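Local structure of acyl-CoA dehydrogenase (Geobacillus kaustophilus, 2PG0) at residues T6-R11 with V308-M313; N95-P100 with Q246-V251; E12-F17 with F71-V76; E80-G85 with Q257-V262; V322-W327 with T377-Q382. The protein is an FAD-dependent acyl-CoA dehydrogenase that probably introduces a double bond between the alpha and beta carbons of acyl chains. All blocks are in the same frame, centred on the assembly; numbering follows the deposited sequence.

Contact 1: residues T6-R11 with V308-M313; sequences TARYLR and VIEEHM
Y9 carries this contact. CB of Y9 packs 3.8 Å from SD of M313, whose sulfur also makes an oblique Met-aromatic contact, 5.3 Å from the ring centroid. The first torsion of Y9 sets CG in the crowded position between backbone N and carbonyl carbon (chi1 60°), which lays one ring face over I309. There CG2 of I309 sits 3.6 Å from the ring centroid, 10° off the normal, a CH-pi contact. At the ring edge, CD2 meets CG of E310. The tip, OH, passes 3.5 Å from CD1 of I309 and is hydrogen-bonded to D306, one turn earlier on the same helix. Beside the ring, the extended E310 side chain accepts a hydrogen bond at OE2 from the backbone N of R8 (3.1 Å, 148°), the N-H approaching from above the carboxylate plane. A type I beta turn from A7 to L10 presents R8 and Y9 together, so the N-terminal segment is anchored on helix 285-313 of the C-terminal helical domain just before helix 12-28 begins.

Contact 2: residues N95-P100 with Q246-V251; sequences NDIVTP and QQERLV
Helices 95-100 and 246-251 run nearly antiparallel, their local axes 9.1 Å apart with a crossing angle of -160°. I97 and E248 are the closest residues by CA, at 5.6 Å. Both helices are irregular: 95-100 has a pi-type turn at 95-98, and the proline N of P100 has no hydrogen to give the turn before; 246-251 is kinked at its first two residues. The carbonyl O of D96 accepts a hydrogen bond from NE2 of Q247 at 2.9 Å. The donor lies in the carbonyl plane on a lone pair, with a C=O...N angle of 127°, and the acceptor lies close to the Q247 amide plane. The extended Q247 chain, with CG anti to the backbone N, carries the amide there; its OE1 is hydrogen-bonded to H312, which helps fix the amide rotation. A water donates to OD1 of D96 at 2.7 Å and accepts from the same NE2; that carboxylate is also hydrogen-bonded to S74 and N78. On the other flank I97 crosses E248 at about a right angle, its CD1 3.9 Å from CG of E248 and its CG2 3.6 Å from OE1. CB of D96 rests against CG2 of V251. This buried packing joins the N- and C-terminal helical domains of the acyl-CoA dehydrogenase fold close to the flavin, with the side chain of E248 about 6 Å from the bound FAD.

Contact 3: residues E12-F17 with F71-V76; sequences EEHHMF and FAYSVV
The Y73 ring has H14 over one face and, at its edge, both F17 and the carboxylate of E13, which makes H14, F17 and Y73 an aromatic cluster between two helices of the N-terminal helical domain. CD2 of H14 lies 3.4 Å above the plane of the Y73 ring, offset toward its rim; these two rings meet obliquely, with planes at 58°. F17 and Y73 form a T-shaped pair, the edge of Y73 toward the face of F17, with planes at 75° and centroids 5.0 Å apart. CD1 of Y73 stands over the centre of the F17 ring, while CG1 of V76 meets the F17 edge at CD2 (3.5 Å). The imidazole of H14 is itself sandwiched between CG of E13 on one face and CB of A72 on the other, the latter a CH-pi contact 3.7 Å from the centroid. Both its nitrogens are engaged: ND1 with the backbone N of R11 and NE2 with D70, which would hold the ring's rotation. Segments 12-17 and 71-76 run roughly parallel, with axes 10.1 Å apart and crossing at -30°. F17 reaches across with CG anti to its backbone N, whereas E13 takes the crowded first torsion and then extends. Its OE1 accepts a hydrogen bond of 2.7 Å from OH of Y73 on the anti lone pair.

Contact 4: residues E80-G85 with Q257-V262; sequences ELEKVG and QTAAEV
E82 and T258 slide past each other in opposite directions, while K83 crosses T258 at about a right angle and V262 obliquely. The first pairing leaves CB of E82 4.0 Å from CG2 of T258. The E82 chain then bends at chi2 (64°), placing OE2 3.8 Å from CB of A259. In the second, CG of K83 rests on two neighbouring methyls, CG2 of T258 at 3.8 Å and CG2 of V262 at 4.1 Å. Beyond CG the lysine runs extended, and its NZ forms a salt bridge of 2.8 Å with OE2 of E80. That carboxylate also binds R18 and R22 of helix 12-28. Helices 80-84 and 257-262 cross at -48° with local axes 9.0 Å apart, joining the N-terminal helical domain to long helix 237-273. No hydrogen bond spans the two segments: OE2 of E82 turns to S86, OG1 of T258 to the carbonyl O of I254 and NZ of K83 to E80, so the contact rests on van der Waals packing, mostly aliphatic.

Contact 5: residues V322-W327 with T377-Q382; sequences VSMAKW and TIIARQ
Segments 322-327 and 377-382 are roughly antiparallel helices, their local axes 9.6 Å apart and crossing at -150°, with S323 and I379 the nearest pair by CA. They belong to the C-terminal helical domain of the acyl-CoA dehydrogenase fold, where helix 372-382 packs against helix 319-343. I379 carries most of the contact. With CG1 anti to the carbonyl carbon and the chain extended (chi2 159°), it reaches between three residues: CG1 stands 4.0 Å from CB of S323, and CD1 meets M324 CG at 3.8 Å as well as W327. M324 and W327 both cross I379 at about a right angle. CG2 of I378 lies 3.6 Å from OG of S323, a van der Waals contact with a methyl; the hydroxyl's hydrogen bond goes to the carbonyl O of V319. T296 of the second subunit, another copy of the protein, touches M324 and I379, so the helix pair forms part of a subunit interface. The indole of W327 takes the crowded first torsion (chi1 89°) and turns its edge to the isoleucine. Its NE1 is hydrogen-bonded to OG1 of T296 of that second subunit, and lies 3.5 Å from CD1 of I379.

Overall arrangement
Contacts 1 and 3 adjoin, their centres 11 Å apart, where the methyl CE of M313 and the carbonyl O of Y9 pack on A72. Contact 2 touches both: ND1 of H312 lies 3.0 Å from NE2 of Q246, a probable hydrogen bond, and the ring of F71 packs on Q247. Contact 4 shares helix 71-84 with contact 3 and helix 237-273 with contact 2. V322 of contact 5 packs on L250 of contact 2, although the centres of the two contacts are 17 Å apart. Contact 2 lies nearest the flavin: the side chain of E248 is about 6 Å from the bound FAD, against about 10 Å for that of W327 and 11 Å for that of E82. Contacts 1 and 5 touch the second subunit.

Contact 1: residues T6-R11 with V308-M313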
# COMPACT_ATOMS: atom_id res chain seq x y z
N THR A 6 -2.52 16.34 -24.33
CA THR A 6 -1.30 17.02 -24.86
C THR A 6 -0.79 18.07 -23.87
O THR A 6 -1.57 18.72 -23.16
CB THR A 6 -1.54 17.66 -26.24
OG1 THR A 6 -2.44 18.77 -26.11
CG2 THR A 6 -2.11 16.64 -27.22
N ALA A 7 0.54 18.22 -23.85
CA ALA A 7 1.23 19.22 -23.03
C ALA A 7 1.76 20.34 -23.92
O ALA A 7 2.38 20.08 -24.96
CB ALA A 7 2.37 18.58 -22.27
N ARG A 8 1.53 21.57 -23.46
CA ARG A 8 1.70 22.77 -24.27
C ARG A 8 3.13 23.20 -24.56
O ARG A 8 3.33 24.14 -25.32
CB ARG A 8 0.96 23.95 -23.62
CG ARG A 8 -0.50 23.68 -23.33
CD ARG A 8 -1.27 24.97 -23.12
NE ARG A 8 -2.51 24.73 -22.39
CZ ARG A 8 -3.65 25.40 -22.57
NH1 ARG A 8 -3.74 26.36 -23.48
NH2 ARG A 8 -4.72 25.08 -21.84
N TYR A 9 4.12 22.55 -23.96
CA TYR A 9 5.50 23.01 -24.15
C TYR A 9 6.15 22.49 -25.44
O TYR A 9 7.20 22.97 -25.84
CB TYR A 9 6.39 22.74 -22.93
CG TYR A 9 6.50 21.28 -22.54
CD1 TYR A 9 7.49 20.47 -23.10
CD2 TYR A 9 5.64 20.71 -21.59
CE1 TYR A 9 7.60 19.13 -22.75
CE2 TYR A 9 5.75 19.37 -21.23
CZ TYR A 9 6.74 18.59 -21.81
OH TYR A 9 6.86 17.26 -21.47
N LEU A 10 5.51 21.51 -26.09
CA LEU A 10 6.04 20.97 -27.34
C LEU A 10 5.30 21.54 -28.54
O LEU A 10 4.07 21.46 -28.62
CB LEU A 10 5.97 19.44 -27.37
CG LEU A 10 6.74 18.65 -26.30
CD1 LEU A 10 6.39 17.17 -26.39
CD2 LEU A 10 8.26 18.86 -26.39
N ARG A 11 6.05 22.12 -29.47
CA ARG A 11 5.48 22.51 -30.76
C ARG A 11 6.03 21.63 -31.88
O ARG A 11 6.86 20.75 -31.65
CB ARG A 11 5.68 24.00 -31.03
CG ARG A 11 7.11 24.49 -30.96
CD ARG A 11 7.14 26.02 -30.92
NE ARG A 11 6.73 26.52 -29.61
CZ ARG A 11 7.58 26.90 -28.65
NH1 ARG A 11 8.89 26.86 -28.85
NH2 ARG A 11 7.10 27.32 -27.48
N VAL A 308 4.63 20.86 -14.33
CA VAL A 308 5.83 21.40 -13.69
C VAL A 308 6.84 21.93 -14.73
O VAL A 308 7.41 23.00 -14.54
CB VAL A 308 6.47 20.37 -12.71
CG1 VAL A 308 7.81 20.86 -12.19
CG2 VAL A 308 5.52 20.11 -11.54
N ILE A 309 7.06 21.18 -15.81
CA ILE A 309 7.90 21.67 -16.93
C ILE A 309 7.41 23.06 -17.40
O ILE A 309 8.20 23.99 -17.50
CB ILE A 309 7.96 20.66 -18.11
CG1 ILE A 309 8.81 19.44 -17.73
CG2 ILE A 309 8.51 21.31 -19.40
CD1 ILE A 309 8.59 18.22 -18.63
N GLU A 310 6.10 23.18 -17.65
CA GLU A 310 5.50 24.45 -18.07
C GLU A 310 5.78 25.60 -17.09
O GLU A 310 6.23 26.67 -17.50
CB GLU A 310 3.99 24.29 -18.31
CG GLU A 310 3.64 23.42 -19.52
CD GLU A 310 2.15 23.11 -19.60
OE1 GLU A 310 1.36 23.74 -18.86
OE2 GLU A 310 1.77 22.23 -20.41
N GLU A 311 5.52 25.36 -15.80
CA GLU A 311 5.84 26.32 -14.74
C GLU A 311 7.32 26.72 -14.74
O GLU A 311 7.66 27.90 -14.66
CB GLU A 311 5.49 25.74 -13.36
CG GLU A 311 4.01 25.68 -13.06
CD GLU A 311 3.37 27.04 -12.99
OE1 GLU A 311 3.43 27.70 -11.93
OE2 GLU A 311 2.78 27.44 -14.02
N HIS A 312 8.19 25.71 -14.83
CA HIS A 312 9.64 25.92 -14.87
C HIS A 312 10.03 26.83 -16.04
O HIS A 312 10.77 27.79 -15.86
CB HIS A 312 10.35 24.57 -14.99
CG HIS A 312 11.83 24.65 -14.87
ND1 HIS A 312 12.46 25.22 -13.79
CD2 HIS A 312 12.82 24.22 -15.70
CE1 HIS A 312 13.77 25.14 -13.95
NE2 HIS A 312 14.01 24.54 -15.10
N MET A 313 9.50 26.52 -17.22
CA MET A 313 9.82 27.26 -18.45
C MET A 313 9.30 28.70 -18.41
O MET A 313 9.88 29.60 -19.03
CB MET A 313 9.30 26.50 -19.68
CG MET A 313 10.09 25.22 -20.00
SD MET A 313 9.55 24.33 -21.49
CE MET A 313 9.99 25.54 -22.76

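Contact 2: residues N95-P100 with Q246-V251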
# COMPACT_ATOMS: atom_id res chain seq x y z
N ASN A 95 24.37 18.34 -19.88
CA ASN A 95 23.52 19.33 -20.56
C ASN A 95 22.75 20.26 -19.61
O ASN A 95 22.77 21.48 -19.77
CB ASN A 95 22.50 18.63 -21.46
CG ASN A 95 23.09 18.17 -22.80
OD1 ASN A 95 24.28 18.32 -23.05
ND2 ASN A 95 22.24 17.62 -23.65
N ASP A 96 22.10 19.66 -18.62
CA ASP A 96 21.03 20.34 -17.90
C ASP A 96 21.26 20.51 -16.40
O ASP A 96 20.50 21.21 -15.73
CB ASP A 96 19.70 19.64 -18.18
CG ASP A 96 19.38 19.60 -19.66
OD1 ASP A 96 19.40 20.68 -20.30
OD2 ASP A 96 19.13 18.49 -20.19
N ILE A 97 22.31 19.89 -15.88
CA ILE A 97 22.64 20.02 -14.47
C ILE A 97 23.93 20.80 -14.26
O ILE A 97 23.92 21.80 -13.54
CB ILE A 97 22.64 18.64 -13.75
CG1 ILE A 97 21.20 18.07 -13.74
CG2 ILE A 97 23.21 18.76 -12.31
CD1 ILE A 97 21.11 16.58 -13.55
N VAL A 98 25.02 20.39 -14.90
CA VAL A 98 26.33 20.98 -14.60
C VAL A 98 26.63 22.24 -15.40
O VAL A 98 26.90 23.29 -14.84
CB VAL A 98 27.50 19.98 -14.74
CG1 VAL A 98 28.79 20.62 -14.25
CG2 VAL A 98 27.23 18.70 -13.97
N THR A 99 26.59 22.13 -16.73
CA THR A 99 26.96 23.28 -17.56
C THR A 99 26.14 24.56 -17.28
O THR A 99 26.70 25.65 -17.38
CB THR A 99 27.00 22.94 -19.08
OG1 THR A 99 25.71 22.52 -19.52
CG2 THR A 99 27.99 21.83 -19.33
N PRO A 100 24.83 24.44 -16.93
CA PRO A 100 24.15 25.65 -16.46
C PRO A 100 24.84 26.42 -15.32
O PRO A 100 24.65 27.64 -15.23
CB PRO A 100 22.78 25.13 -16.02
CG PRO A 100 22.54 23.98 -16.93
CD PRO A 100 23.89 23.30 -17.00
N GLN A 246 16.46 22.65 -8.28
CA GLN A 246 15.10 22.63 -8.87
C GLN A 246 15.13 21.96 -10.25
O GLN A 246 14.40 21.00 -10.48
CB GLN A 246 14.46 24.04 -8.95
CG GLN A 246 13.10 24.09 -9.72
CD GLN A 246 12.38 25.45 -9.71
OE1 GLN A 246 12.12 26.04 -8.65
NE2 GLN A 246 12.01 25.93 -10.90
N GLN A 247 15.99 22.45 -11.15
CA GLN A 247 16.14 21.81 -12.47
C GLN A 247 16.66 20.37 -12.35
O GLN A 247 16.18 19.48 -13.06
CB GLN A 247 17.01 22.65 -13.42
CG GLN A 247 17.14 22.04 -14.83
CD GLN A 247 17.34 23.08 -15.91
OE1 GLN A 247 16.57 24.04 -16.03
NE2 GLN A 247 18.37 22.89 -16.73
N GLU A 248 17.63 20.14 -11.46
CA GLU A 248 18.18 18.79 -11.24
C GLU A 248 17.09 17.77 -10.89
O GLU A 248 16.99 16.70 -11.51
CB GLU A 248 19.28 18.80 -10.16
CG GLU A 248 19.93 17.42 -9.94
CD GLU A 248 21.16 17.44 -9.02
OE1 GLU A 248 21.87 18.47 -8.96
OE2 GLU A 248 21.43 16.41 -8.37
N ARG A 249 16.27 18.11 -9.90
CA ARG A 249 15.16 17.24 -9.48
C ARG A 249 14.13 17.04 -10.58
O ARG A 249 13.57 15.94 -10.72
CB ARG A 249 14.54 17.77 -8.18
CG ARG A 249 15.48 17.53 -7.00
CD ARG A 249 15.27 18.48 -5.83
NE ARG A 249 16.33 18.26 -4.85
CZ ARG A 249 16.59 19.07 -3.82
NH1 ARG A 249 15.89 20.18 -3.63
NH2 ARG A 249 17.58 18.76 -2.98
N LEU A 250 13.89 18.08 -11.38
CA LEU A 250 12.98 17.98 -12.52
C LEU A 250 13.49 16.99 -13.56
O LEU A 250 12.72 16.21 -14.12
CB LEU A 250 12.72 19.36 -13.15
CG LEU A 250 11.69 19.44 -14.29
CD1 LEU A 250 10.35 18.78 -13.91
CD2 LEU A 250 11.48 20.89 -14.73
N VAL A 251 14.80 17.02 -13.81
CA VAL A 251 15.42 16.11 -14.78
C VAL A 251 15.27 14.66 -14.33
O VAL A 251 14.90 13.79 -15.12
CB VAL A 251 16.91 16.50 -15.02
CG1 VAL A 251 17.66 15.41 -15.77
CG2 VAL A 251 16.98 17.83 -15.79
O HOH W 1 19.34 23.26 -19.40

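Contact 3: residues E12-F17 with F71-V76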
# COMPACT_ATOMS: atom_id res chain seq x y z
N GLU A 12 5.56 21.86 -33.11
CA GLU A 12 5.97 21.04 -34.25
C GLU A 12 7.49 20.88 -34.36
O GLU A 12 7.96 19.78 -34.63
CB GLU A 12 5.36 21.57 -35.56
CG GLU A 12 5.37 20.56 -36.71
CD GLU A 12 4.73 19.21 -36.37
OE1 GLU A 12 3.73 19.17 -35.62
OE2 GLU A 12 5.21 18.17 -36.88
N GLU A 13 8.24 21.96 -34.14
CA GLU A 13 9.71 21.91 -34.20
C GLU A 13 10.33 20.88 -33.23
O GLU A 13 11.33 20.23 -33.55
CB GLU A 13 10.33 23.30 -34.00
CG GLU A 13 10.35 23.79 -32.55
CD GLU A 13 10.72 25.25 -32.42
OE1 GLU A 13 11.86 25.54 -31.99
OE2 GLU A 13 9.87 26.10 -32.75
N HIS A 14 9.72 20.74 -32.05
CA HIS A 14 10.17 19.77 -31.05
C HIS A 14 9.81 18.35 -31.49
O HIS A 14 10.56 17.41 -31.23
CB HIS A 14 9.57 20.08 -29.67
CG HIS A 14 9.94 21.43 -29.14
ND1 HIS A 14 9.04 22.47 -29.04
CD2 HIS A 14 11.12 21.91 -28.68
CE1 HIS A 14 9.64 23.53 -28.54
NE2 HIS A 14 10.91 23.22 -28.32
N HIS A 15 8.67 18.21 -32.17
CA HIS A 15 8.24 16.92 -32.69
C HIS A 15 9.13 16.42 -33.81
O HIS A 15 9.47 15.24 -33.84
CB HIS A 15 6.77 16.97 -33.12
CG HIS A 15 5.82 17.19 -31.98
ND1 HIS A 15 4.86 18.18 -31.98
CD2 HIS A 15 5.71 16.55 -30.78
CE1 HIS A 15 4.19 18.13 -30.84
NE2 HIS A 15 4.69 17.16 -30.10
N MET A 16 9.52 17.32 -34.72
CA MET A 16 10.48 16.93 -35.77
C MET A 16 11.87 16.67 -35.18
O MET A 16 12.56 15.75 -35.62
CB MET A 16 10.53 17.90 -36.97
CG MET A 16 10.11 19.34 -36.76
SD MET A 16 9.78 20.25 -38.31
CE MET A 16 8.13 19.71 -38.74
N PHE A 17 12.25 17.46 -34.18
CA PHE A 17 13.51 17.24 -33.47
C PHE A 17 13.56 15.86 -32.80
O PHE A 17 14.59 15.18 -32.88
CB PHE A 17 13.79 18.35 -32.44
CG PHE A 17 15.00 18.09 -31.59
CD1 PHE A 17 16.28 18.38 -32.07
CD2 PHE A 17 14.87 17.53 -30.31
CE1 PHE A 17 17.41 18.13 -31.28
CE2 PHE A 17 16.00 17.29 -29.53
CZ PHE A 17 17.26 17.58 -30.01
N PHE A 71 14.14 24.96 -23.14
CA PHE A 71 14.19 23.78 -22.27
C PHE A 71 13.43 22.56 -22.82
O PHE A 71 13.74 21.42 -22.46
CB PHE A 71 13.70 24.14 -20.86
CG PHE A 71 13.84 23.03 -19.86
CD1 PHE A 71 15.09 22.65 -19.38
CD2 PHE A 71 12.70 22.36 -19.40
CE1 PHE A 71 15.21 21.60 -18.45
CE2 PHE A 71 12.82 21.32 -18.47
CZ PHE A 71 14.07 20.94 -18.00
N ALA A 72 12.44 22.79 -23.68
CA ALA A 72 11.70 21.68 -24.27
C ALA A 72 12.60 20.75 -25.09
O ALA A 72 12.38 19.54 -25.12
CB ALA A 72 10.53 22.18 -25.11
N TYR A 73 13.63 21.32 -25.73
CA TYR A 73 14.64 20.51 -26.42
C TYR A 73 15.36 19.58 -25.45
O TYR A 73 15.62 18.43 -25.78
CB TYR A 73 15.64 21.37 -27.20
CG TYR A 73 15.06 21.91 -28.47
CD1 TYR A 73 15.14 21.17 -29.66
CD2 TYR A 73 14.43 23.15 -28.50
CE1 TYR A 73 14.61 21.66 -30.85
CE2 TYR A 73 13.88 23.65 -29.69
CZ TYR A 73 13.98 22.90 -30.86
OH TYR A 73 13.45 23.39 -32.03
N SER A 74 15.67 20.08 -24.26
CA SER A 74 16.32 19.24 -23.24
C SER A 74 15.41 18.13 -22.74
O SER A 74 15.87 17.01 -22.50
CB SER A 74 16.82 20.09 -22.07
OG SER A 74 18.05 20.72 -22.40
N VAL A 75 14.12 18.44 -22.58
CA VAL A 75 13.13 17.43 -22.21
C VAL A 75 13.13 16.29 -23.24
O VAL A 75 13.21 15.12 -22.88
CB VAL A 75 11.71 18.03 -22.07
CG1 VAL A 75 10.68 16.92 -21.79
CG2 VAL A 75 11.69 19.08 -20.96
N VAL A 76 13.07 16.66 -24.52
CA VAL A 76 13.09 15.67 -25.60
C VAL A 76 14.36 14.80 -25.54
O VAL A 76 14.28 13.58 -25.60
CB VAL A 76 12.95 16.33 -26.99
CG1 VAL A 76 13.23 15.30 -28.09
CG2 VAL A 76 11.54 16.91 -27.14

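Contact 4: residues E80-G85 with Q257-V262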
# COMPACT_ATOMS: atom_id res chain seq x y z
N GLU A 80 14.30 10.78 -24.75
CA GLU A 80 14.77 9.85 -25.78
C GLU A 80 15.99 9.02 -25.33
O GLU A 80 16.10 7.85 -25.67
CB GLU A 80 15.03 10.57 -27.11
CG GLU A 80 13.74 11.08 -27.79
CD GLU A 80 12.67 10.01 -27.98
OE1 GLU A 80 13.00 8.92 -28.48
OE2 GLU A 80 11.50 10.27 -27.65
N LEU A 81 16.87 9.63 -24.56
CA LEU A 81 18.03 8.91 -24.02
C LEU A 81 17.60 7.85 -22.99
O LEU A 81 18.16 6.75 -22.96
CB LEU A 81 19.04 9.87 -23.41
CG LEU A 81 19.89 10.68 -24.40
CD1 LEU A 81 20.70 11.72 -23.66
CD2 LEU A 81 20.82 9.78 -25.24
N GLU A 82 16.62 8.17 -22.15
CA GLU A 82 16.09 7.20 -21.19
C GLU A 82 15.42 6.03 -21.90
O GLU A 82 15.51 4.89 -21.45
CB GLU A 82 15.15 7.86 -20.18
CG GLU A 82 14.70 6.93 -19.02
CD GLU A 82 15.85 6.48 -18.11
OE1 GLU A 82 16.84 7.22 -17.94
OE2 GLU A 82 15.76 5.37 -17.55
N LYS A 83 14.76 6.32 -23.02
CA LYS A 83 14.17 5.26 -23.83
C LYS A 83 15.21 4.23 -24.26
O LYS A 83 14.90 3.05 -24.41
CB LYS A 83 13.42 5.85 -25.03
CG LYS A 83 12.10 6.51 -24.62
CD LYS A 83 11.39 7.15 -25.79
CE LYS A 83 10.28 8.06 -25.32
NZ LYS A 83 9.53 8.64 -26.49
N VAL A 84 16.45 4.69 -24.46
CA VAL A 84 17.57 3.77 -24.67
C VAL A 84 17.93 3.10 -23.34
O VAL A 84 17.82 1.88 -23.20
CB VAL A 84 18.81 4.47 -25.29
CG1 VAL A 84 19.93 3.45 -25.57
CG2 VAL A 84 18.43 5.24 -26.58
N GLY A 85 18.34 3.90 -22.36
CA GLY A 85 18.63 3.36 -21.02
C GLY A 85 19.15 4.39 -20.03
O GLY A 85 19.69 5.42 -20.42
N GLN A 257 9.76 9.16 -15.09
CA GLN A 257 8.46 9.10 -15.76
C GLN A 257 8.59 8.30 -17.06
O GLN A 257 7.80 7.40 -17.33
CB GLN A 257 7.92 10.52 -16.04
CG GLN A 257 6.57 10.56 -16.76
CD GLN A 257 5.44 9.93 -15.97
OE1 GLN A 257 5.38 10.04 -14.73
NE2 GLN A 257 4.54 9.25 -16.67
N THR A 258 9.61 8.64 -17.84
CA THR A 258 9.91 7.91 -19.08
C THR A 258 10.21 6.43 -18.84
O THR A 258 9.75 5.57 -19.60
CB THR A 258 11.08 8.57 -19.83
OG1 THR A 258 10.78 9.95 -20.04
CG2 THR A 258 11.27 7.90 -21.19
N ALA A 259 10.99 6.13 -17.80
CA ALA A 259 11.33 4.75 -17.45
C ALA A 259 10.07 3.93 -17.16
O ALA A 259 9.92 2.81 -17.63
CB ALA A 259 12.29 4.70 -16.27
N ALA A 260 9.15 4.52 -16.39
CA ALA A 260 7.86 3.89 -16.08
C ALA A 260 7.05 3.60 -17.36
O ALA A 260 6.51 2.50 -17.53
CB ALA A 260 7.05 4.78 -15.14
N GLU A 261 6.98 4.60 -18.24
CA GLU A 261 6.29 4.47 -19.54
C GLU A 261 6.88 3.35 -20.39
O GLU A 261 6.14 2.55 -20.99
CB GLU A 261 6.30 5.82 -20.28
CG GLU A 261 5.32 6.84 -19.69
CD GLU A 261 5.61 8.30 -20.07
OE1 GLU A 261 6.63 8.58 -20.74
OE2 GLU A 261 4.82 9.17 -19.68
N VAL A 262 8.21 3.28 -20.43
CA VAL A 262 8.93 2.21 -21.14
C VAL A 262 8.61 0.84 -20.54
O VAL A 262 8.30 -0.11 -21.27
CB VAL A 262 10.47 2.44 -21.14
CG1 VAL A 262 11.23 1.20 -21.66
CG2 VAL A 262 10.83 3.67 -21.99

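Contact 5: residues V322-W327 with T377-Q382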
# COMPACT_ATOMS: atom_id res chain seq x y z
N VAL A 322 8.32 20.44 -7.71
CA VAL A 322 9.38 19.60 -8.27
C VAL A 322 9.81 18.51 -7.27
O VAL A 322 10.14 17.40 -7.67
CB VAL A 322 10.59 20.44 -8.79
CG1 VAL A 322 11.46 20.97 -7.65
CG2 VAL A 322 11.42 19.61 -9.74
N SER A 323 9.77 18.84 -5.98
CA SER A 323 10.06 17.86 -4.92
C SER A 323 8.99 16.77 -4.87
O SER A 323 9.31 15.59 -4.72
CB SER A 323 10.21 18.56 -3.57
OG SER A 323 11.29 19.48 -3.61
N MET A 324 7.73 17.19 -5.01
CA MET A 324 6.59 16.28 -5.18
C MET A 324 6.78 15.36 -6.38
O MET A 324 6.68 14.13 -6.26
CB MET A 324 5.29 17.10 -5.37
CG MET A 324 4.74 17.73 -4.09
SD MET A 324 3.26 18.73 -4.36
CE MET A 324 2.82 19.07 -2.65
N ALA A 325 7.06 15.96 -7.53
CA ALA A 325 7.28 15.21 -8.77
C ALA A 325 8.41 14.19 -8.60
O ALA A 325 8.23 13.01 -8.91
CB ALA A 325 7.57 16.18 -9.92
N LYS A 326 9.53 14.63 -8.05
CA LYS A 326 10.70 13.76 -7.88
C LYS A 326 10.41 12.52 -7.02
O LYS A 326 10.68 11.41 -7.45
CB LYS A 326 11.88 14.56 -7.32
CG LYS A 326 13.25 13.88 -7.49
CD LYS A 326 13.49 12.85 -6.38
CE LYS A 326 14.87 12.26 -6.45
NZ LYS A 326 15.08 11.18 -5.46
N TRP A 327 9.89 12.70 -5.81
CA TRP A 327 9.69 11.55 -4.95
C TRP A 327 8.56 10.65 -5.43
O TRP A 327 8.72 9.43 -5.48
CB TRP A 327 9.55 11.93 -3.45
CG TRP A 327 8.16 12.24 -2.97
CD1 TRP A 327 7.61 13.47 -2.77
CD2 TRP A 327 7.14 11.29 -2.59
NE1 TRP A 327 6.32 13.35 -2.31
CE2 TRP A 327 6.00 12.02 -2.20
CE3 TRP A 327 7.09 9.89 -2.57
CZ2 TRP A 327 4.82 11.41 -1.78
CZ3 TRP A 327 5.91 9.27 -2.15
CH2 TRP A 327 4.79 10.03 -1.76
N THR A 377 10.88 16.09 3.39
CA THR A 377 11.35 17.10 4.34
C THR A 377 11.12 18.51 3.77
O THR A 377 10.59 19.38 4.45
CB THR A 377 12.84 16.89 4.70
OG1 THR A 377 13.00 15.64 5.37
CG2 THR A 377 13.36 18.01 5.61
N ILE A 378 11.51 18.69 2.51
CA ILE A 378 11.35 19.97 1.81
C ILE A 378 9.87 20.33 1.70
O ILE A 378 9.48 21.48 1.97
CB ILE A 378 12.05 19.95 0.41
CG1 ILE A 378 13.57 19.91 0.60
CG2 ILE A 378 11.64 21.16 -0.44
CD1 ILE A 378 14.33 19.46 -0.65
N ILE A 379 9.04 19.35 1.34
CA ILE A 379 7.61 19.60 1.20
C ILE A 379 7.00 20.05 2.54
O ILE A 379 6.26 21.03 2.58
CB ILE A 379 6.85 18.37 0.63
CG1 ILE A 379 7.28 18.10 -0.82
CG2 ILE A 379 5.31 18.57 0.70
CD1 ILE A 379 7.00 16.66 -1.29
N ALA A 380 7.33 19.33 3.61
CA ALA A 380 6.82 19.64 4.95
C ALA A 380 7.21 21.06 5.37
O ALA A 380 6.40 21.80 5.94
CB ALA A 380 7.31 18.62 5.96
N ARG A 381 8.45 21.45 5.06
CA ARG A 381 8.93 22.79 5.35
C ARG A 381 8.08 23.84 4.62
O ARG A 381 7.70 24.85 5.21
CB ARG A 381 10.41 22.94 4.98
CG ARG A 381 11.03 24.24 5.46
CD ARG A 381 12.46 24.41 4.98
NE ARG A 381 12.99 25.71 5.39
CZ ARG A 381 12.86 26.84 4.70
NH1 ARG A 381 12.23 26.85 3.53
NH2 ARG A 381 13.38 27.97 5.17
N GLN A 382 7.78 23.58 3.35
CA GLN A 382 6.96 24.49 2.53
C GLN A 382 5.48 24.51 2.97
O GLN A 382 4.76 25.46 2.67
CB GLN A 382 7.07 24.13 1.05
CG GLN A 382 8.49 24.15 0.48
CD GLN A 382 8.99 25.55 0.17
OE1 GLN A 382 9.90 26.05 0.83
NE2 GLN A 382 8.40 26.18 -0.84